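Local coordinates for glutamate--cysteine ligase GshA (Methylobacillus flagellatus KT, PDB 3K1T), which is a putative gamma-glutamylcysteine synthetase, a ligase that probably joins glutamate to cysteine in the first step of glutathione synthesis, at residues Lys275-Lys283 and Ile293-Val302. Sequence-based numbering, arbitrary orientation. Where two conformers were deposited one is given.
Sequences KQEPFVIVK and IMTVKSADDV
V280 and V296 trade both backbone hydrogen bonds, V280 N to V296 O at 2.9 Å and V296 N to V280 O at 2.8 Å, and V282 and M294 do the same two residues on. Beta-branched V280, V282, V296, I281, I293 and T295 suit these extended backbones. On the valine face, CG2 of V296, set between its backbone N and carbonyl carbon (CG1 chi1 -62°), meets CB of V280 at 3.9 Å and CG2 of V282 at 4.0 Å, while selenomethionine M294 lays its CG against CB of V282. The opposite face has I281 beside I293, their CG2 methyls 3.6 Å apart in one I293 conformer, and T295, whose CG2 reaches CG1 of I281 and the F279 ring edge. These strands form an antiparallel hairpin at the margin of a four-stranded sheet; helices 251-272 and 307-314 cover the valine face. At the more open end, long K297 runs extended past CB of F279, its NZ coming from above the carboxylate plane to OE2 of E277 (2.9 Å), a salt bridge in one E277 conformer; a water donates to P278 O and K297 O. D301, a short acceptor, takes K297 N on OD2 (2.9 Å) and, weakly, S298 N, tying down the turn.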
# COMPACT_ATOMS: atom_id res chain seq x y z
N LYS A 275 -7.70 37.14 16.60
CA LYS A 275 -8.77 38.07 16.93
C LYS A 275 -10.16 37.47 17.01
O LYS A 275 -11.07 38.14 17.44
CB LYS A 275 -8.78 39.24 15.94
CG LYS A 275 -7.46 40.03 15.98
CD LYS A 275 -7.21 40.69 17.35
CE LYS A 275 -5.76 41.09 17.48
NZ LYS A 275 -5.51 41.90 18.69
N GLN A 276 -10.32 36.22 16.60
CA GLN A 276 -11.62 35.57 16.73
C GLN A 276 -11.95 35.29 18.20
O GLN A 276 -11.07 35.18 19.03
CB GLN A 276 -11.70 34.26 15.92
CG GLN A 276 -11.90 34.47 14.43
CD GLN A 276 -10.59 34.69 13.71
OE1 GLN A 276 -9.52 34.45 14.26
NE2 GLN A 276 -10.66 35.11 12.47
N GLU A 277 -13.24 35.19 18.50
CA GLU A 277 -13.73 34.89 19.86
C GLU A 277 -13.45 33.43 20.24
O GLU A 277 -13.75 32.54 19.46
CB GLU A 277 -15.24 35.08 19.93
CG GLU A 277 -15.79 36.46 19.57
CD GLU A 277 -17.26 36.56 19.90
OE1 GLU A 277 -17.59 36.56 21.11
OE2 GLU A 277 -18.09 36.60 18.97
N PRO A 278 -12.88 33.19 21.43
CA PRO A 278 -12.80 31.81 21.91
C PRO A 278 -14.20 31.20 22.04
O PRO A 278 -15.14 31.92 22.36
CB PRO A 278 -12.15 31.93 23.29
CG PRO A 278 -11.46 33.26 23.29
CD PRO A 278 -12.22 34.13 22.34
N PHE A 279 -14.31 29.90 21.77
CA PHE A 279 -15.55 29.18 21.99
C PHE A 279 -15.25 27.83 22.56
O PHE A 279 -14.15 27.30 22.39
CB PHE A 279 -16.47 29.11 20.73
CG PHE A 279 -16.04 28.15 19.64
CD1 PHE A 279 -15.01 28.49 18.74
CD2 PHE A 279 -16.69 26.92 19.48
CE1 PHE A 279 -14.64 27.60 17.68
CE2 PHE A 279 -16.36 26.05 18.43
CZ PHE A 279 -15.31 26.37 17.53
N VAL A 280 -16.24 27.29 23.27
CA VAL A 280 -16.15 26.00 23.93
C VAL A 280 -17.28 25.11 23.48
O VAL A 280 -18.41 25.58 23.33
CB VAL A 280 -16.12 26.15 25.46
CG1 VAL A 280 -16.44 24.81 26.17
CG2 VAL A 280 -14.73 26.75 25.88
N ILE A 281 -16.96 23.84 23.22
CA ILE A 281 -17.96 22.85 22.87
C ILE A 281 -18.25 22.11 24.19
O ILE A 281 -17.34 21.58 24.82
CB ILE A 281 -17.46 21.86 21.82
CG1 ILE A 281 -16.96 22.59 20.56
CG2 ILE A 281 -18.58 20.84 21.42
CD1 ILE A 281 -16.23 21.64 19.56
N VAL A 282 -19.52 22.09 24.57
CA VAL A 282 -20.02 21.39 25.76
C VAL A 282 -20.69 20.10 25.31
O VAL A 282 -21.69 20.13 24.57
CB VAL A 282 -20.98 22.25 26.58
CG1 VAL A 282 -21.37 21.54 27.91
CG2 VAL A 282 -20.38 23.66 26.86
N LYS A 283 -20.12 18.97 25.72
CA LYS A 283 -20.59 17.64 25.32
C LYS A 283 -21.16 16.89 26.56
O LYS A 283 -20.40 16.54 27.45
CB LYS A 283 -19.44 16.82 24.72
CG LYS A 283 -18.62 17.50 23.56
CD LYS A 283 -17.16 16.92 23.45
CE LYS A 283 -16.36 17.44 22.21
NZ LYS A 283 -16.65 16.58 20.96
N ILE A 293 -24.93 18.26 22.54
CA ILE A 293 -23.82 19.17 22.26
C ILE A 293 -24.31 20.60 22.07
O ILE A 293 -25.34 20.85 21.43
CB ILE A 293 -23.06 18.74 20.99
CG1 ILE A 293 -22.50 17.32 21.13
CG2 ILE A 293 -21.92 19.74 20.66
CD1 ILE A 293 -22.18 16.68 19.79
N MSE A 294 -23.59 21.55 22.65
CA MSE A 294 -23.84 22.99 22.41
C MSE A 294 -22.50 23.72 22.42
O MSE A 294 -21.54 23.24 23.03
CB MSE A 294 -24.79 23.60 23.45
CG MSE A 294 -24.27 23.60 24.86
SE MSE A 294 -25.55 24.32 26.18
CE MSE A 294 -25.59 26.25 25.66
N THR A 295 -22.45 24.89 21.79
CA THR A 295 -21.24 25.72 21.83
C THR A 295 -21.55 26.97 22.62
O THR A 295 -22.65 27.49 22.57
CB THR A 295 -20.68 26.11 20.43
OG1 THR A 295 -21.71 26.72 19.66
CG2 THR A 295 -20.15 24.85 19.67
N VAL A 296 -20.55 27.45 23.35
CA VAL A 296 -20.69 28.64 24.17
C VAL A 296 -19.50 29.57 23.98
O VAL A 296 -18.39 29.12 23.67
CB VAL A 296 -20.85 28.29 25.69
CG1 VAL A 296 -22.13 27.46 25.93
CG2 VAL A 296 -19.64 27.59 26.25
N LYS A 297 -19.75 30.86 24.17
CA LYS A 297 -18.68 31.88 24.14
C LYS A 297 -18.51 32.58 25.48
O LYS A 297 -17.63 33.40 25.63
CB LYS A 297 -18.97 32.89 23.04
CG LYS A 297 -18.79 32.30 21.63
CD LYS A 297 -19.11 33.32 20.57
CE LYS A 297 -18.54 32.93 19.20
NZ LYS A 297 -18.78 33.96 18.12
N SER A 298 -19.31 32.23 26.48
CA SER A 298 -19.13 32.77 27.82
C SER A 298 -19.78 31.84 28.85
O SER A 298 -20.66 31.04 28.52
CB SER A 298 -19.75 34.16 27.94
OG SER A 298 -21.14 34.05 28.01
N ALA A 299 -19.37 31.99 30.11
CA ALA A 299 -19.95 31.24 31.22
C ALA A 299 -21.45 31.52 31.31
O ALA A 299 -22.25 30.63 31.67
CB ALA A 299 -19.26 31.61 32.54
N ASP A 300 -21.86 32.75 30.97
CA ASP A 300 -23.30 33.08 31.00
C ASP A 300 -24.15 32.25 30.04
O ASP A 300 -25.32 32.00 30.31
CB ASP A 300 -23.52 34.57 30.76
CG ASP A 300 -23.40 35.39 32.03
OD1 ASP A 300 -23.30 34.81 33.14
OD2 ASP A 300 -23.41 36.64 31.91
N ASP A 301 -23.55 31.78 28.96
CA ASP A 301 -24.26 30.93 28.02
C ASP A 301 -24.68 29.58 28.61
O ASP A 301 -25.58 28.95 28.07
CB ASP A 301 -23.40 30.65 26.76
CG ASP A 301 -23.19 31.89 25.89
OD1 ASP A 301 -23.95 32.86 26.02
OD2 ASP A 301 -22.26 31.89 25.08
N VAL A 302 -24.07 29.12 29.70
CA VAL A 302 -24.56 27.88 30.34
C VAL A 302 -25.52 28.11 31.51
O VAL A 302 -26.04 27.14 32.08
CB VAL A 302 -23.41 26.91 30.75
CG1 VAL A 302 -22.60 26.51 29.51
CG2 VAL A 302 -22.51 27.48 31.84
O HOH W 1 -15.51 33.97 23.96